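Local coordinates for peptidoglycan synthetase penicillin-binding protein 3 (Bifidobacterium adolescentis, PDB 4YE5) that probably binds penicillin and cross-links peptidoglycan strands during cell-wall synthesis, at residues A[154-159]-A[222-227]; A[240-245]-A[279-284]; A[288-293]-A[345-350]; A[411-416]-A[422-427]; A[511-516]-A[554-559]. All blocks are in the same frame, centred on the assembly; numbering follows the deposited sequence.

Overall arrangement
Contacts 1, 2 and 3 are buried, whereas 4 and 5 are only partly so. Contact 1 sets a turn against helix 221-238, which precedes strand 242-249 of contact 2; the two touch through Thr-227 and Ala-245. Helix 408-419 of contact 4 packs on contact 2 by Leu-411 against Phe-283 and on contact 3 by Leu-411, Ala-414 and Ile-415 against residues 288-292. Contact 5 touches none of the others. The chemistry follows this placement: direct contacts in 1 and 3 are by van der Waals packing, contact 2 adds a water bridge with one weak leg, and direct hydrogen bonds between segments occur in contacts 4 and 5, from an asparagine amide and to an aspartate carboxylate.

Contact 1. Residues A[154-159]-A[222-227]; sequences TLMGSL and DVQWYT
Leu-155 and Met-156 press against Gln-224 and Trp-225 where a turn entering helix 157-160 meets helix 221-238, the helix that leads into the antiparallel sheet of the transpeptidase fold. The tight part is the inner one. Leu-155, whose CG lies opposite the backbone N (chi1 -180°), extends CD1 to the helix surface, 3.5 Å from CA of Trp-225 and 3.7 Å from CG of Gln-224, so a single methyl branch fills the angle between two successive residues. Next to it, CB of Met-156, a selenomethionine at the N-cap position, lies 3.7 Å from NE2 of Gln-224. That amide is not idle: NE2 bonds to OE2 of Glu-228, which also accepts the backbone N of Met-156, while OE1 of Gln-224 takes the N-H of Leu-258 on strand 255-260. The carboxylate one turn further on thus ties the helix to the turn at the place where the side chains pack closely. The outer side is looser. Trp-225 is exposed, and its side chain meets the leucine by CB, 3.9 Å from Leu-155 CD1, which lies obliquely to the indole.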
# COMPACT_ATOMS: atom_id res chain seq x y z
N THR A 154 6.09 10.65 -9.23
CA THR A 154 4.91 10.84 -8.38
C THR A 154 3.96 9.65 -8.31
O THR A 154 3.06 9.63 -7.45
CB THR A 154 4.07 12.05 -8.85
OG1 THR A 154 3.66 11.84 -10.20
CG2 THR A 154 4.90 13.34 -8.76
N LEU A 155 4.12 8.68 -9.21
CA LEU A 155 3.21 7.52 -9.22
C LEU A 155 3.16 6.86 -7.85
O LEU A 155 4.20 6.52 -7.29
CB LEU A 155 3.63 6.49 -10.28
CG LEU A 155 2.71 5.25 -10.34
CD1 LEU A 155 1.38 5.58 -11.02
CD2 LEU A 155 3.41 4.11 -11.07
N MSE A 156 1.96 6.69 -7.30
CA MSE A 156 1.76 6.11 -5.96
C MSE A 156 2.82 6.56 -4.92
O MSE A 156 3.29 5.76 -4.10
CB MSE A 156 1.66 4.57 -6.06
CG MSE A 156 2.96 3.84 -6.50
SE MSE A 156 2.76 1.87 -6.59
CE MSE A 156 3.16 1.68 -8.47
N GLY A 157 3.18 7.84 -4.94
CA GLY A 157 4.31 8.34 -4.16
C GLY A 157 4.19 8.11 -2.66
O GLY A 157 5.14 7.67 -2.02
N SER A 158 3.02 8.39 -2.10
CA SER A 158 2.88 8.28 -0.65
C SER A 158 2.63 6.84 -0.25
O SER A 158 2.86 6.45 0.92
CB SER A 158 1.75 9.18 -0.14
OG SER A 158 0.52 8.81 -0.76
N LEU A 159 2.16 6.03 -1.20
CA LEU A 159 2.03 4.59 -0.93
C LEU A 159 3.40 3.91 -0.86
O LEU A 159 3.62 3.01 -0.06
CB LEU A 159 1.17 3.90 -2.02
CG LEU A 159 0.87 2.42 -1.82
CD1 LEU A 159 0.16 2.16 -0.50
CD2 LEU A 159 0.06 1.86 -2.99
N ASP A 222 0.33 0.29 -14.70
CA ASP A 222 -0.58 0.87 -15.69
C ASP A 222 -1.98 1.15 -15.12
O ASP A 222 -2.58 2.18 -15.41
CB ASP A 222 -0.67 -0.00 -16.94
CG ASP A 222 0.71 -0.30 -17.55
OD1 ASP A 222 1.36 0.65 -18.04
OD2 ASP A 222 1.15 -1.48 -17.51
N VAL A 223 -2.50 0.23 -14.31
CA VAL A 223 -3.80 0.50 -13.68
C VAL A 223 -3.68 1.64 -12.65
O VAL A 223 -4.55 2.51 -12.55
CB VAL A 223 -4.38 -0.75 -13.00
CG1 VAL A 223 -5.72 -0.45 -12.31
CG2 VAL A 223 -4.53 -1.91 -14.04
N GLN A 224 -2.60 1.62 -11.88
CA GLN A 224 -2.38 2.66 -10.88
C GLN A 224 -2.26 4.02 -11.55
O GLN A 224 -2.86 5.00 -11.12
CB GLN A 224 -1.09 2.36 -10.07
CG GLN A 224 -0.83 3.41 -8.96
CD GLN A 224 -1.72 3.21 -7.72
OE1 GLN A 224 -2.20 2.12 -7.45
NE2 GLN A 224 -1.87 4.27 -6.94
N TRP A 225 -1.48 4.08 -12.62
CA TRP A 225 -1.29 5.35 -13.33
C TRP A 225 -2.61 5.86 -13.88
O TRP A 225 -2.92 7.04 -13.73
CB TRP A 225 -0.28 5.22 -14.48
CG TRP A 225 -0.00 6.56 -15.14
CD1 TRP A 225 0.99 7.45 -14.81
CD2 TRP A 225 -0.73 7.15 -16.23
NE1 TRP A 225 0.92 8.55 -15.63
CE2 TRP A 225 -0.13 8.40 -16.50
CE3 TRP A 225 -1.84 6.76 -16.99
CZ2 TRP A 225 -0.60 9.26 -17.50
CZ3 TRP A 225 -2.30 7.61 -17.99
CH2 TRP A 225 -1.69 8.84 -18.23
N TYR A 226 -3.39 4.98 -14.52
CA TYR A 226 -4.67 5.45 -15.10
C TYR A 226 -5.65 5.89 -14.01
O TYR A 226 -6.42 6.85 -14.17
CB TYR A 226 -5.29 4.40 -16.01
CG TYR A 226 -6.39 4.97 -16.89
CD1 TYR A 226 -6.09 5.67 -18.06
CD2 TYR A 226 -7.71 4.83 -16.54
CE1 TYR A 226 -7.10 6.21 -18.86
CE2 TYR A 226 -8.73 5.39 -17.31
CZ TYR A 226 -8.43 6.06 -18.47
OH TYR A 226 -9.45 6.59 -19.24
N THR A 227 -5.65 5.17 -12.89
CA THR A 227 -6.57 5.52 -11.81
C THR A 227 -6.20 6.90 -11.23
O THR A 227 -7.09 7.72 -10.97
CB THR A 227 -6.55 4.44 -10.71
OG1 THR A 227 -6.95 3.19 -11.29
CG2 THR A 227 -7.52 4.82 -9.60

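Contact 2. Residues A[240-245]-A[279-284]; sequences SAWGIA and VSETFE
Trp-242 and Glu-281 reach toward each other from opposite directions, and the carboxylate of the glutamate comes to rest beside the six-membered part of the indole. The two planes are 43° apart, so the groups are neither stacked nor perpendicular, and the approach to the ring is oblique. CD of Glu-281 is 3.5 Å from CZ2 of Trp-242, and CG of Glu-281 lies 3.7 Å from CH2 of the same ring. The bend in the glutamate chain produces this: CG stands anti to the backbone N (chi1 -161°), and a turn at chi2 of 74° swings the carboxylate along the indole toward its nitrogen. There water 1 completes the link, donating to OE2 of Glu-281 at 3.1 Å and accepting a weak bond from NE1 of Trp-242 at 3.4 Å. Arg-277 also serves both partners, by a cation-pi contact with Trp-242 and a long, weak ion pair with OE1 of Glu-281.

Strand 242-249 lies between strands 255-260 and 517-524 in the five-stranded antiparallel sheet of the transpeptidase fold, and Glu-281 is the first residue to leave helical geometry after helix 277-280. The contact therefore sets the chain leaving that helix against one face of the sheet.

Ile-244, two residues along from Trp-242, points to the same chain with its CD1 methyl. CD1 lies 4.4 Å from CB of Glu-281 and, obliquely to the phenyl ring, 4.5 Å from CE2 of Phe-283. The Phe-283 side chain also packs on Val-522 of strand 517-524 and Ile-503 of strand 501-510.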
# COMPACT_ATOMS: atom_id res chain seq x y z
N SER A 240 -13.55 18.31 -6.44
CA SER A 240 -13.63 17.69 -5.13
C SER A 240 -12.49 18.13 -4.25
O SER A 240 -11.39 18.41 -4.75
CB SER A 240 -13.58 16.17 -5.28
OG SER A 240 -14.57 15.73 -6.19
N ALA A 241 -12.72 18.21 -2.94
CA ALA A 241 -11.61 18.53 -2.03
C ALA A 241 -10.53 17.45 -2.15
O ALA A 241 -9.33 17.73 -2.05
CB ALA A 241 -12.10 18.63 -0.60
N TRP A 242 -10.95 16.21 -2.38
CA TRP A 242 -10.02 15.11 -2.61
C TRP A 242 -10.80 13.94 -3.16
O TRP A 242 -12.04 13.94 -3.09
CB TRP A 242 -9.22 14.69 -1.34
CG TRP A 242 -10.01 14.38 -0.05
CD1 TRP A 242 -10.00 15.14 1.10
CD2 TRP A 242 -10.85 13.23 0.23
NE1 TRP A 242 -10.80 14.54 2.05
CE2 TRP A 242 -11.31 13.38 1.56
CE3 TRP A 242 -11.25 12.11 -0.50
CZ2 TRP A 242 -12.17 12.45 2.16
CZ3 TRP A 242 -12.11 11.17 0.11
CH2 TRP A 242 -12.56 11.37 1.43
N GLY A 243 -10.09 12.98 -3.74
CA GLY A 243 -10.73 11.77 -4.23
C GLY A 243 -9.80 10.61 -3.98
O GLY A 243 -8.57 10.78 -4.00
N ILE A 244 -10.36 9.44 -3.70
CA ILE A 244 -9.55 8.22 -3.56
C ILE A 244 -10.25 7.11 -4.34
O ILE A 244 -11.46 7.16 -4.54
CB ILE A 244 -9.35 7.81 -2.07
CG1 ILE A 244 -10.64 7.30 -1.46
CG2 ILE A 244 -8.79 8.98 -1.22
CD1 ILE A 244 -10.64 7.30 0.10
N ALA A 245 -9.50 6.11 -4.79
CA ALA A 245 -10.06 5.05 -5.62
C ALA A 245 -9.27 3.80 -5.39
O ALA A 245 -8.06 3.86 -5.11
CB ALA A 245 -9.99 5.41 -7.10
N VAL A 279 -5.21 5.26 2.16
CA VAL A 279 -4.94 4.36 3.29
C VAL A 279 -5.60 4.81 4.59
O VAL A 279 -6.19 4.00 5.32
CB VAL A 279 -3.39 4.19 3.53
CG1 VAL A 279 -3.09 3.43 4.82
CG2 VAL A 279 -2.73 3.49 2.34
N SER A 280 -5.49 6.11 4.90
CA SER A 280 -5.89 6.61 6.23
C SER A 280 -7.35 7.06 6.39
O SER A 280 -7.91 6.97 7.48
CB SER A 280 -4.98 7.77 6.65
OG SER A 280 -5.00 8.80 5.68
N GLU A 281 -7.96 7.56 5.33
CA GLU A 281 -9.28 8.17 5.47
C GLU A 281 -10.35 7.17 5.97
O GLU A 281 -10.45 6.05 5.46
CB GLU A 281 -9.74 8.75 4.12
CG GLU A 281 -10.86 9.76 4.26
CD GLU A 281 -10.36 11.09 4.83
OE1 GLU A 281 -9.17 11.42 4.64
OE2 GLU A 281 -11.14 11.79 5.47
N THR A 282 -11.14 7.57 6.97
CA THR A 282 -12.30 6.78 7.33
C THR A 282 -13.56 7.64 7.23
O THR A 282 -13.48 8.86 7.33
CB THR A 282 -12.21 6.16 8.75
OG1 THR A 282 -12.17 7.21 9.72
CG2 THR A 282 -10.95 5.29 8.89
N PHE A 283 -14.70 7.01 7.03
CA PHE A 283 -15.95 7.73 6.78
C PHE A 283 -17.09 6.75 6.94
O PHE A 283 -16.90 5.53 6.83
CB PHE A 283 -15.96 8.27 5.34
CG PHE A 283 -15.54 7.24 4.31
CD1 PHE A 283 -16.47 6.41 3.71
CD2 PHE A 283 -14.20 7.07 3.97
CE1 PHE A 283 -16.08 5.45 2.77
CE2 PHE A 283 -13.79 6.13 3.03
CZ PHE A 283 -14.72 5.31 2.44
N GLU A 284 -18.29 7.28 7.17
CA GLU A 284 -19.49 6.46 7.15
C GLU A 284 -19.75 6.12 5.71
O GLU A 284 -19.66 6.99 4.84
CB GLU A 284 -20.69 7.20 7.75
CG GLU A 284 -20.58 7.49 9.24
CD GLU A 284 -21.67 8.45 9.72
OE1 GLU A 284 -21.73 9.59 9.21
OE2 GLU A 284 -22.47 8.05 10.59
O HOH W 1 -10.81 14.84 5.40

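Contact 3. Residues A[288-293]-A[345-350]; sequences IGKVLA and VGMVIA
Lys-290 and Met-347, the latter a selenomethionine, make most of this contact by van der Waals packing. The lysine is extended through chi2 and chi3, so its methylene chain runs past the neighbouring helix, and the two side chains cross obliquely. CG of Met-347 sits against the far end of that chain, 3.6 Å from CD and 3.6 Å from CE of Lys-290, while SE of Met-347 is 4.2 Å from CD of Lys-290. Two successive bends in Met-347, chi2 -60° and chi3 -75°, turn its terminal methyl back along the opposing helix. There CE of Met-347 meets CB of Ala-293 at 3.7 Å, one turn beyond the lysine, and comes equally near the backbone O of Lys-290, also at 3.7 Å. Ile-338, Met-294 and Met-297 touch the same Met-347 side chain from outside the two segments.

Helices 290-299 and 344-350 belong to the helical part of the transpeptidase fold, and Lys-290 fits the lysine of the SxxK pattern that begins with Ser-287. In this family such a lysine stands beside the nucleophilic serine, a role that remains an inference here. Ser-342 and Asn-344, just ahead of Met-347 in the chain, probably form the SxN motif of penicillin-binding proteins.

The polar interactions belong to the lysine tip. A turn at chi4 of 64° lifts NZ of Lys-290 off the line of its methylenes, and NZ hydrogen-bonds with OG of Ser-287 and OD1 of Asn-344, with a weak bond to O of Ser-342.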
# COMPACT_ATOMS: atom_id res chain seq x y z
N ILE A 288 -24.40 2.46 0.78
CA ILE A 288 -23.65 1.25 0.39
C ILE A 288 -23.69 0.22 1.53
O ILE A 288 -23.74 -0.98 1.29
CB ILE A 288 -22.18 1.58 -0.00
CG1 ILE A 288 -22.17 2.73 -1.02
CG2 ILE A 288 -21.45 0.31 -0.54
CD1 ILE A 288 -20.84 2.98 -1.71
N GLY A 289 -23.68 0.71 2.76
CA GLY A 289 -23.82 -0.14 3.94
C GLY A 289 -25.09 -0.99 4.02
O GLY A 289 -25.13 -1.98 4.78
N LYS A 290 -26.13 -0.62 3.26
CA LYS A 290 -27.37 -1.41 3.24
C LYS A 290 -27.09 -2.79 2.67
O LYS A 290 -27.83 -3.75 2.98
CB LYS A 290 -28.44 -0.75 2.35
CG LYS A 290 -29.05 0.57 2.87
CD LYS A 290 -30.18 0.96 1.90
CE LYS A 290 -30.93 2.22 2.35
NZ LYS A 290 -30.07 3.42 2.37
N VAL A 291 -26.07 -2.91 1.82
CA VAL A 291 -25.73 -4.22 1.26
C VAL A 291 -25.42 -5.21 2.37
O VAL A 291 -25.85 -6.37 2.33
CB VAL A 291 -24.56 -4.14 0.26
CG1 VAL A 291 -24.10 -5.55 -0.16
CG2 VAL A 291 -25.01 -3.34 -0.97
N LEU A 292 -24.69 -4.74 3.38
CA LEU A 292 -24.29 -5.62 4.49
C LEU A 292 -25.47 -6.03 5.35
O LEU A 292 -25.61 -7.22 5.70
CB LEU A 292 -23.24 -4.94 5.39
CG LEU A 292 -22.07 -4.19 4.74
CD1 LEU A 292 -20.95 -4.02 5.76
CD2 LEU A 292 -21.56 -4.86 3.50
N ALA A 293 -26.32 -5.08 5.71
CA ALA A 293 -27.44 -5.39 6.61
C ALA A 293 -28.48 -6.29 5.94
O ALA A 293 -29.03 -7.22 6.56
CB ALA A 293 -28.12 -4.11 7.13
N VAL A 345 -36.03 4.20 5.23
CA VAL A 345 -37.30 3.87 5.85
C VAL A 345 -37.61 2.40 5.58
O VAL A 345 -37.95 1.66 6.49
CB VAL A 345 -38.44 4.79 5.35
CG1 VAL A 345 -39.79 4.27 5.83
CG2 VAL A 345 -38.21 6.25 5.83
N GLY A 346 -37.46 1.97 4.33
CA GLY A 346 -37.64 0.56 3.99
C GLY A 346 -36.75 -0.37 4.81
O GLY A 346 -37.20 -1.44 5.23
N MSE A 347 -35.51 0.03 5.06
CA MSE A 347 -34.58 -0.79 5.82
C MSE A 347 -35.04 -0.93 7.27
O MSE A 347 -34.96 -2.00 7.87
CB MSE A 347 -33.16 -0.20 5.79
CG MSE A 347 -32.45 -0.30 4.45
SE MSE A 347 -32.23 -2.14 3.85
CE MSE A 347 -30.79 -2.76 5.00
N VAL A 348 -35.51 0.17 7.84
CA VAL A 348 -36.05 0.13 9.20
C VAL A 348 -37.25 -0.80 9.31
O VAL A 348 -37.35 -1.60 10.23
CB VAL A 348 -36.43 1.54 9.69
CG1 VAL A 348 -37.31 1.48 10.96
CG2 VAL A 348 -35.15 2.36 9.89
N ILE A 349 -38.17 -0.69 8.35
CA ILE A 349 -39.32 -1.57 8.33
C ILE A 349 -38.90 -3.03 8.13
O ILE A 349 -39.31 -3.91 8.89
CB ILE A 349 -40.34 -1.17 7.24
CG1 ILE A 349 -40.90 0.22 7.57
CG2 ILE A 349 -41.47 -2.21 7.16
CD1 ILE A 349 -41.84 0.78 6.52
N ALA A 350 -38.08 -3.29 7.11
CA ALA A 350 -37.64 -4.65 6.81
C ALA A 350 -36.87 -5.28 7.97
O ALA A 350 -36.97 -6.48 8.21
CB ALA A 350 -36.78 -4.67 5.54

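Contact 4. Residues A[411-416]-A[422-427]; sequences LTNAIS and GVKKPQ
Asn-413 has an unusual chi1 of -147°, away from a staggered value, and Gln-427 carries CG anti to its carbonyl carbon with the chain extended beyond; together these lay one side-chain amide over the other. The planes are 8° apart and stacked, and the two side chains slide past each other in opposite directions, with CD of Gln-427 3.5 Å from CG of Asn-413 and NE2 of Gln-427 3.4 Å from CB of Asn-413. Turned this way, ND2 of Asn-413 donates to O of Lys-425 at 3.1 Å, with an N-H...O angle of 162°. The acceptor lies in the amide plane, and the nitrogen approaches nearly along the C=O axis. The Lys-424 side chain crosses that of Asn-413 at about a right angle, its CG 3.5 Å from ND2 of Asn-413.

On the oxygen side, water 2 is 2.7 Å from OD1 of Asn-413 and accepts from N of Lys-425 at 2.9 Å. Asn-413 thus bonds the carbonyl of Lys-425 directly and may reach its N-H through the water. Gln-248 of strand 242-249 binds both amides, its NE2 donating to OD1 of Asn-413 and its OE1 accepting from NE2 of Gln-427, which also reaches O of Met-409. The whole ties the chain returning after helix 408-419 back onto that helix, which packs on the central antiparallel sheet of the transpeptidase fold.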
# COMPACT_ATOMS: atom_id res chain seq x y z
N LEU A 411 -14.43 -1.22 2.88
CA LEU A 411 -15.66 -1.12 2.11
C LEU A 411 -15.57 -2.00 0.86
O LEU A 411 -16.50 -2.72 0.51
CB LEU A 411 -15.90 0.34 1.71
CG LEU A 411 -17.21 0.59 0.97
CD1 LEU A 411 -18.35 0.06 1.80
CD2 LEU A 411 -17.38 2.09 0.70
N THR A 412 -14.42 -1.95 0.21
CA THR A 412 -14.20 -2.65 -1.03
C THR A 412 -14.18 -4.16 -0.79
O THR A 412 -14.76 -4.92 -1.56
CB THR A 412 -12.90 -2.18 -1.70
OG1 THR A 412 -13.04 -0.80 -2.08
CG2 THR A 412 -12.58 -2.99 -2.94
N ASN A 413 -13.54 -4.59 0.30
CA ASN A 413 -13.54 -6.00 0.64
C ASN A 413 -14.94 -6.52 0.99
O ASN A 413 -15.29 -7.65 0.64
CB ASN A 413 -12.57 -6.32 1.79
CG ASN A 413 -11.96 -7.71 1.65
OD1 ASN A 413 -11.83 -8.23 0.54
ND2 ASN A 413 -11.59 -8.33 2.78
N ALA A 414 -15.74 -5.71 1.67
CA ALA A 414 -17.11 -6.11 2.03
C ALA A 414 -17.95 -6.30 0.76
O ALA A 414 -18.68 -7.28 0.62
CB ALA A 414 -17.76 -5.05 2.94
N ILE A 415 -17.85 -5.36 -0.17
CA ILE A 415 -18.53 -5.52 -1.45
C ILE A 415 -18.02 -6.72 -2.25
O ILE A 415 -18.79 -7.40 -2.94
CB ILE A 415 -18.42 -4.22 -2.28
CG1 ILE A 415 -19.21 -3.11 -1.57
CG2 ILE A 415 -18.90 -4.44 -3.72
CD1 ILE A 415 -20.72 -3.41 -1.44
N SER A 416 -16.72 -7.01 -2.15
CA SER A 416 -16.16 -8.16 -2.86
C SER A 416 -16.85 -9.45 -2.43
O SER A 416 -16.96 -10.40 -3.22
CB SER A 416 -14.65 -8.29 -2.58
OG SER A 416 -14.44 -9.03 -1.40
N GLY A 422 -20.04 -14.99 -1.82
CA GLY A 422 -20.30 -14.97 -0.39
C GLY A 422 -19.08 -15.22 0.48
O GLY A 422 -19.20 -15.34 1.71
N VAL A 423 -17.91 -15.29 -0.16
CA VAL A 423 -16.66 -15.61 0.53
C VAL A 423 -15.81 -14.34 0.66
O VAL A 423 -15.66 -13.57 -0.30
CB VAL A 423 -15.87 -16.71 -0.22
CG1 VAL A 423 -14.47 -16.89 0.38
CG2 VAL A 423 -16.64 -18.05 -0.19
N LYS A 424 -15.29 -14.09 1.85
CA LYS A 424 -14.37 -12.97 2.05
C LYS A 424 -12.95 -13.49 2.17
O LYS A 424 -12.65 -14.33 3.03
CB LYS A 424 -14.73 -12.17 3.32
CG LYS A 424 -13.82 -10.94 3.53
CD LYS A 424 -14.41 -9.94 4.52
CE LYS A 424 -14.33 -10.46 5.95
NZ LYS A 424 -12.94 -10.57 6.44
N LYS A 425 -12.07 -13.00 1.31
CA LYS A 425 -10.64 -13.29 1.42
C LYS A 425 -9.87 -12.18 2.10
O LYS A 425 -10.27 -11.02 2.04
CB LYS A 425 -10.05 -13.54 0.03
CG LYS A 425 -10.39 -14.90 -0.54
CD LYS A 425 -9.47 -15.22 -1.71
CE LYS A 425 -9.65 -16.63 -2.18
NZ LYS A 425 -8.98 -16.80 -3.49
N PRO A 426 -8.75 -12.52 2.75
CA PRO A 426 -7.89 -11.42 3.19
C PRO A 426 -7.35 -10.70 1.94
O PRO A 426 -6.98 -11.37 0.98
CB PRO A 426 -6.76 -12.14 3.94
CG PRO A 426 -6.75 -13.53 3.36
CD PRO A 426 -8.18 -13.84 3.05
N GLN A 427 -7.33 -9.38 1.93
CA GLN A 427 -6.75 -8.68 0.78
C GLN A 427 -5.25 -8.84 0.77
O GLN A 427 -4.64 -9.11 1.80
CB GLN A 427 -7.13 -7.20 0.81
CG GLN A 427 -8.59 -6.98 0.48
CD GLN A 427 -9.13 -5.76 1.17
OE1 GLN A 427 -8.97 -5.60 2.40
NE2 GLN A 427 -9.79 -4.89 0.42
O HOH W 2 -12.82 -10.60 -0.22

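Contact 5. Residues A[511-516]-A[554-559]; sequences PADNPR and ASSPRT
Asp-513 meets Ser-555 and Ser-556 through a carboxylate that uses both oxygens, and its side chain can be followed outward. CB points toward segment 554-559. CG stands between the backbone N and the carbonyl carbon (chi1 51°), which sets the carboxylate over the backbone of the two serines; CG itself is 3.6 Å from OG of Ser-555. From there the group forks. OD1 accepts from OG of Ser-555 at 2.8 Å, met on its syn side but 23° out of the carboxylate plane. OD2 accepts from N of Ser-556 at 3.0 Å, again on the syn side and 32° out of plane, and is 4.0 Å from CB of Ser-556. One hydroxyl and the next peptide N-H therefore hold the two oxygens, which fixes the rotation of the carboxylate.

Ser-555 OG is shared: besides giving its proton to Asp-513 it is bonded to the backbone N of Arg-482, and CB of Pro-511 lies 3.6 Å from it. The aspartate is presented by a type I beta turn from Pro-511 to Asn-514, closed by N of Asn-514 to O of Pro-511 at 3.2 Å, with a cis peptide bond before the proline. Arg-482 adds a further tie, NH1 bonding to O of Ser-556.

In the fold, the turn joins the antiparallel strands 501-510 and 517-524 of the central sheet, and segment 554-559 belongs to the tail that follows helix 535-549. The tail passes over the end of this hairpin, and further on Arg-558 NH2 bonds to Ser-467 OG on helix 455-470.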
# COMPACT_ATOMS: atom_id res chain seq x y z
N PRO A 511 -17.50 -7.36 -14.65
CA PRO A 511 -18.90 -7.32 -15.10
C PRO A 511 -19.80 -8.11 -14.16
O PRO A 511 -19.33 -9.10 -13.58
CB PRO A 511 -18.87 -7.97 -16.49
CG PRO A 511 -17.57 -8.78 -16.54
CD PRO A 511 -16.63 -8.20 -15.51
N ALA A 512 -21.05 -7.68 -13.99
CA ALA A 512 -21.96 -8.34 -13.05
C ALA A 512 -22.16 -9.83 -13.33
O ALA A 512 -22.38 -10.62 -12.41
CB ALA A 512 -23.32 -7.62 -13.02
N ASP A 513 -22.09 -10.23 -14.59
CA ASP A 513 -22.43 -11.61 -14.94
C ASP A 513 -21.23 -12.58 -14.86
O ASP A 513 -21.39 -13.77 -15.05
CB ASP A 513 -23.15 -11.69 -16.29
CG ASP A 513 -22.42 -10.95 -17.40
OD1 ASP A 513 -21.84 -9.87 -17.16
OD2 ASP A 513 -22.45 -11.45 -18.54
N ASN A 514 -20.05 -12.05 -14.54
CA ASN A 514 -18.84 -12.86 -14.34
C ASN A 514 -17.83 -11.98 -13.65
O ASN A 514 -16.87 -11.55 -14.29
CB ASN A 514 -18.28 -13.36 -15.69
CG ASN A 514 -17.08 -14.31 -15.53
OD1 ASN A 514 -16.77 -14.76 -14.43
ND2 ASN A 514 -16.41 -14.61 -16.65
N PRO A 515 -18.07 -11.66 -12.37
CA PRO A 515 -17.37 -10.55 -11.71
C PRO A 515 -15.86 -10.70 -11.78
O PRO A 515 -15.31 -11.75 -11.50
CB PRO A 515 -17.85 -10.66 -10.26
CG PRO A 515 -19.26 -11.17 -10.40
CD PRO A 515 -19.10 -12.25 -11.49
N ARG A 516 -15.19 -9.62 -12.15
CA ARG A 516 -13.74 -9.64 -12.29
C ARG A 516 -13.08 -8.64 -11.34
O ARG A 516 -12.08 -8.95 -10.70
CB ARG A 516 -13.39 -9.31 -13.73
CG ARG A 516 -11.92 -9.18 -14.00
CD ARG A 516 -11.27 -10.52 -14.23
NE ARG A 516 -9.92 -10.36 -14.75
CZ ARG A 516 -9.57 -10.59 -16.01
NH1 ARG A 516 -10.47 -11.01 -16.90
NH2 ARG A 516 -8.31 -10.42 -16.38
N ALA A 554 -17.48 -9.07 -23.48
CA ALA A 554 -18.71 -8.32 -23.23
C ALA A 554 -19.75 -9.15 -22.47
O ALA A 554 -19.79 -10.37 -22.59
CB ALA A 554 -19.29 -7.81 -24.55
N SER A 555 -20.59 -8.48 -21.69
CA SER A 555 -21.64 -9.18 -20.94
C SER A 555 -22.67 -9.83 -21.84
O SER A 555 -22.89 -9.40 -22.97
CB SER A 555 -22.35 -8.21 -20.00
OG SER A 555 -21.49 -7.78 -18.94
N SER A 556 -23.31 -10.87 -21.33
CA SER A 556 -24.51 -11.44 -21.94
C SER A 556 -25.75 -10.68 -21.47
O SER A 556 -25.72 -10.01 -20.43
CB SER A 556 -24.63 -12.92 -21.58
OG SER A 556 -23.57 -13.68 -22.15
N PRO A 557 -26.85 -10.76 -22.23
CA PRO A 557 -28.08 -10.07 -21.82
C PRO A 557 -28.56 -10.50 -20.43
O PRO A 557 -28.46 -11.68 -20.07
CB PRO A 557 -29.10 -10.49 -22.89
CG PRO A 557 -28.27 -10.77 -24.11
CD PRO A 557 -26.99 -11.37 -23.57
N ARG A 558 -29.04 -9.54 -19.65
CA ARG A 558 -29.65 -9.83 -18.35
C ARG A 558 -31.04 -10.48 -18.53
O ARG A 558 -31.92 -9.90 -19.16
CB ARG A 558 -29.77 -8.53 -17.54
CG ARG A 558 -30.16 -8.76 -16.08
CD ARG A 558 -30.33 -7.43 -15.31
NE ARG A 558 -30.51 -7.72 -13.89
CZ ARG A 558 -31.05 -6.88 -13.01
NH1 ARG A 558 -31.45 -5.67 -13.38
NH2 ARG A 558 -31.17 -7.27 -11.74
N THR A 559 -31.25 -11.67 -17.96
CA THR A 559 -32.53 -12.35 -18.13
C THR A 559 -33.22 -12.72 -16.83
O THR A 559 -34.30 -13.30 -16.85
CB THR A 559 -32.39 -13.66 -18.94
OG1 THR A 559 -31.51 -14.56 -18.26
CG2 THR A 559 -31.88 -13.38 -20.36